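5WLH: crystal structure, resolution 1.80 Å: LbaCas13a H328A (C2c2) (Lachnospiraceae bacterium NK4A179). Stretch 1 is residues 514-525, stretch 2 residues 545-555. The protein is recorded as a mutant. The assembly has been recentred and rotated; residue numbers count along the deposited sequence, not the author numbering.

Stretch 1 514-525: SSQTVELDSENS
Stretch 2 (545-555) ASNNILNFLKD

A single backbone bridge can be accompanied by side-chain contacts that reach well beyond it, and the two stretches of LbaCas13a considered here illustrate the point. Stretch 1 begins in helical chain and is extended through V518 (phi/psi -135/157), E519 (-117/107) and L520 (-81/166). Stretch 2 makes a 3-10 segment at 549-551, then passes through F552 (-123/-6) and L553 (-61/135) to K554 (-78/-32). The two meet at a single beta bridge between V518 and L553, whose CA atoms lie 4.4 Å apart; the chains run antiparallel there. Two nearly straight hydrogen bonds flank the pair: K554 N donates to T517 O at 2.9 Å (168°), and E519 N donates to F552 O at 2.8 Å (162°). The same acceptors also receive CA-H...O contacts, L553 CA to T517 O at 3.5 Å and V518 CA to F552 O at 3.1 Å.

F552 loses the most surface to the partner stretch. With chi1 m (-56°) and chi2 -80°, its side chain runs along stretch 1, with CB beside V518 and the ring beyond it, as far as N524. V518, chi1 m, brings its CB to 4.0 Å from F552 CB, while L520 (m, t) points away at CA-to-CB yet returns its CD2 to 4.4 Å from F552 CB. D521 OD2 meets the ring edge, 3.6 Å from F552 CE1, and at the far end N524 CG stands 3.3 Å from F552 CZ.

K554 comes next, its CA-to-CB bond directed toward stretch 1. The side chain is nearly extended (chi1 -84°, m; then t, t, t) and reaches back to S515, where K554 NZ donates to S515 O at 2.8 Å. Its aliphatic length is used on the way: K554 CD lies 3.6 Å from Q516 O, and K554 CG 4.2 Å from E519 CB. One residue thus binds stretch 1 through both its backbone N and its ammonium group.

The CA-to-CB bond of N524 (-133/61; chi1 m, chi2 -86°) points toward stretch 2 from the end of a type I turn, D521 to N524, closed by N524 N to D521 O at 3.1 Å. N524 ND2 donates to D521 OD1 at 2.9 Å, and N524 OD1 lies 3.5 Å from N547 CB. A water donates to N524 OD1 at 2.7 Å and lies 2.5 Å from S546 OG, adding a water-mediated link to the second type I turn, A545 to N548.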

# COMPACT_ATOMS: atom_id res chain seq x y z
N SER A 514 -2.97 19.34 18.90
CA SER A 514 -2.06 19.47 20.04
C SER A 514 -0.95 20.48 19.76
O SER A 514 -0.43 21.09 20.70
CB SER A 514 -1.45 18.11 20.37
OG SER A 514 -0.24 17.88 19.68
N SER A 515 -0.62 20.68 18.49
CA SER A 515 0.67 21.29 18.13
C SER A 515 0.80 22.71 18.67
O SER A 515 1.90 23.13 19.05
CB SER A 515 0.85 21.28 16.61
OG SER A 515 -0.08 22.12 15.97
N GLN A 516 -0.30 23.46 18.72
CA GLN A 516 -0.27 24.84 19.20
C GLN A 516 -1.01 25.04 20.51
O GLN A 516 -1.01 26.16 21.03
CB GLN A 516 -0.87 25.77 18.15
CG GLN A 516 -0.03 25.96 16.92
CD GLN A 516 -0.55 27.10 16.10
OE1 GLN A 516 -0.28 28.26 16.40
NE2 GLN A 516 -1.35 26.79 15.09
N THR A 517 -1.67 24.02 21.05
CA THR A 517 -2.39 24.18 22.30
C THR A 517 -1.62 23.68 23.51
O THR A 517 -1.79 24.23 24.61
CB THR A 517 -3.74 23.46 22.26
OG1 THR A 517 -3.53 22.08 21.93
CG2 THR A 517 -4.68 24.10 21.24
N VAL A 518 -0.78 22.66 23.36
CA VAL A 518 -0.10 22.05 24.49
C VAL A 518 1.37 21.83 24.17
O VAL A 518 1.78 21.74 23.01
CB VAL A 518 -0.75 20.72 24.94
CG1 VAL A 518 -2.19 20.93 25.38
CG2 VAL A 518 -0.66 19.67 23.81
N GLU A 519 2.16 21.74 25.22
CA GLU A 519 3.54 21.27 25.13
C GLU A 519 3.61 19.99 25.95
O GLU A 519 3.53 20.03 27.18
CB GLU A 519 4.53 22.32 25.62
CG GLU A 519 5.97 22.04 25.20
CD GLU A 519 6.97 22.99 25.83
OE1 GLU A 519 6.63 24.19 26.01
OE2 GLU A 519 8.09 22.54 26.15
N LEU A 520 3.70 18.86 25.26
CA LEU A 520 3.77 17.58 25.94
C LEU A 520 5.20 17.32 26.40
O LEU A 520 6.14 17.99 25.98
CB LEU A 520 3.28 16.47 25.01
CG LEU A 520 1.91 16.76 24.39
CD1 LEU A 520 1.46 15.71 23.36
CD2 LEU A 520 0.87 16.90 25.52
N ASP A 521 5.35 16.34 27.27
CA ASP A 521 6.68 15.86 27.63
C ASP A 521 6.77 14.37 27.34
O ASP A 521 5.79 13.75 26.92
CB ASP A 521 7.02 16.16 29.10
CG ASP A 521 5.94 15.70 30.06
OD1 ASP A 521 5.32 14.65 29.82
OD2 ASP A 521 5.73 16.40 31.07
N SER A 522 7.95 13.80 27.58
CA SER A 522 8.17 12.41 27.23
C SER A 522 7.28 11.46 28.04
O SER A 522 6.93 10.38 27.55
CB SER A 522 9.65 12.04 27.39
OG SER A 522 10.06 12.12 28.74
N GLU A 523 6.89 11.84 29.26
CA GLU A 523 6.02 10.99 30.07
C GLU A 523 4.54 11.19 29.77
O GLU A 523 3.72 10.37 30.20
CB GLU A 523 6.26 11.22 31.57
CG GLU A 523 7.73 11.22 31.99
CD GLU A 523 8.27 12.62 32.24
OE1 GLU A 523 8.65 13.32 31.27
OE2 GLU A 523 8.33 13.03 33.42
N ASN A 524 4.19 12.27 29.08
CA ASN A 524 2.81 12.59 28.70
C ASN A 524 2.78 12.97 27.23
O ASN A 524 2.44 14.09 26.86
CB ASN A 524 2.25 13.72 29.54
CG ASN A 524 2.24 13.40 31.02
OD1 ASN A 524 1.31 12.79 31.53
ND2 ASN A 524 3.31 13.80 31.72
N SER A 525 3.18 12.03 26.37
CA SER A 525 3.42 12.36 24.97
C SER A 525 2.21 12.13 24.08
O SER A 525 2.27 12.44 22.89
CB SER A 525 4.60 11.54 24.44
OG SER A 525 4.50 10.18 24.84
N ALA A 545 -3.79 15.71 38.70
CA ALA A 545 -3.09 14.54 38.20
C ALA A 545 -1.98 14.97 37.25
O ALA A 545 -2.04 16.05 36.64
CB ALA A 545 -4.06 13.59 37.49
N SER A 546 -0.93 14.15 37.15
CA SER A 546 0.21 14.53 36.32
C SER A 546 -0.20 14.68 34.86
O SER A 546 0.42 15.46 34.13
CB SER A 546 1.34 13.50 36.46
OG SER A 546 0.90 12.19 36.19
N ASN A 547 -1.25 13.97 34.44
CA ASN A 547 -1.73 14.04 33.06
C ASN A 547 -2.91 14.99 32.89
O ASN A 547 -3.61 14.94 31.87
CB ASN A 547 -2.07 12.64 32.54
CG ASN A 547 -3.04 11.89 33.43
OD1 ASN A 547 -3.56 12.41 34.41
ND2 ASN A 547 -3.28 10.62 33.08
N ASN A 548 -3.16 15.85 33.87
CA ASN A 548 -4.21 16.85 33.76
C ASN A 548 -3.84 17.85 32.66
O ASN A 548 -2.70 18.32 32.61
CB ASN A 548 -4.41 17.54 35.11
CG ASN A 548 -5.58 18.52 35.12
OD1 ASN A 548 -5.67 19.40 34.27
ND2 ASN A 548 -6.47 18.37 36.11
N ILE A 549 -4.80 18.14 31.78
CA ILE A 549 -4.52 18.97 30.61
C ILE A 549 -3.97 20.33 31.02
O ILE A 549 -3.14 20.91 30.30
CB ILE A 549 -5.77 19.10 29.72
CG1 ILE A 549 -5.43 19.81 28.40
CG2 ILE A 549 -6.90 19.84 30.43
CD1 ILE A 549 -5.98 19.12 27.19
N LEU A 550 -4.37 20.85 32.19
CA LEU A 550 -3.87 22.15 32.64
C LEU A 550 -2.35 22.19 32.72
O LEU A 550 -1.75 23.25 32.51
CB LEU A 550 -4.47 22.51 34.00
CG LEU A 550 -5.99 22.67 33.99
CD1 LEU A 550 -6.52 22.69 35.43
CD2 LEU A 550 -6.38 23.94 33.23
N ASN A 551 -1.71 21.06 33.02
CA ASN A 551 -0.26 21.04 33.17
C ASN A 551 0.48 21.24 31.86
O ASN A 551 1.71 21.40 31.89
CB ASN A 551 0.19 19.71 33.77
CG ASN A 551 -0.32 19.51 35.18
OD1 ASN A 551 -0.40 20.45 35.95
ND2 ASN A 551 -0.69 18.27 35.51
N PHE A 552 -0.21 21.22 30.72
CA PHE A 552 0.46 21.20 29.43
C PHE A 552 0.05 22.36 28.53
O PHE A 552 0.66 22.52 27.46
CB PHE A 552 0.19 19.85 28.74
CG PHE A 552 0.60 18.68 29.58
CD1 PHE A 552 1.93 18.29 29.63
CD2 PHE A 552 -0.32 18.00 30.36
CE1 PHE A 552 2.32 17.23 30.42
CE2 PHE A 552 0.07 16.94 31.16
CZ PHE A 552 1.39 16.55 31.19
N LEU A 553 -0.91 23.17 28.95
CA LEU A 553 -1.38 24.27 28.12
C LEU A 553 -0.24 25.24 27.84
O LEU A 553 0.52 25.60 28.74
CB LEU A 553 -2.54 25.00 28.80
CG LEU A 553 -3.83 24.20 28.89
CD1 LEU A 553 -4.86 24.94 29.70
CD2 LEU A 553 -4.36 23.91 27.48
N LYS A 554 -0.12 25.65 26.57
CA LYS A 554 0.89 26.62 26.15
C LYS A 554 0.49 28.04 26.51
O LYS A 554 1.36 28.87 26.79
CB LYS A 554 1.12 26.54 24.64
CG LYS A 554 2.10 25.46 24.18
CD LYS A 554 2.11 25.36 22.65
CE LYS A 554 3.43 24.81 22.13
NZ LYS A 554 3.49 24.74 20.63
N ASP A 555 -0.81 28.34 26.50
CA ASP A 555 -1.31 29.69 26.73
C ASP A 555 -2.83 29.64 26.87
O ASP A 555 -3.55 29.81 25.89
CB ASP A 555 -0.91 30.63 25.60
CG ASP A 555 -1.20 32.10 25.91
OD1 ASP A 555 -2.01 32.38 26.82
OD2 ASP A 555 -0.61 32.97 25.25
O HOH W 1 -2.76 26.74 25.18
O HOH W 2 1.40 11.45 33.84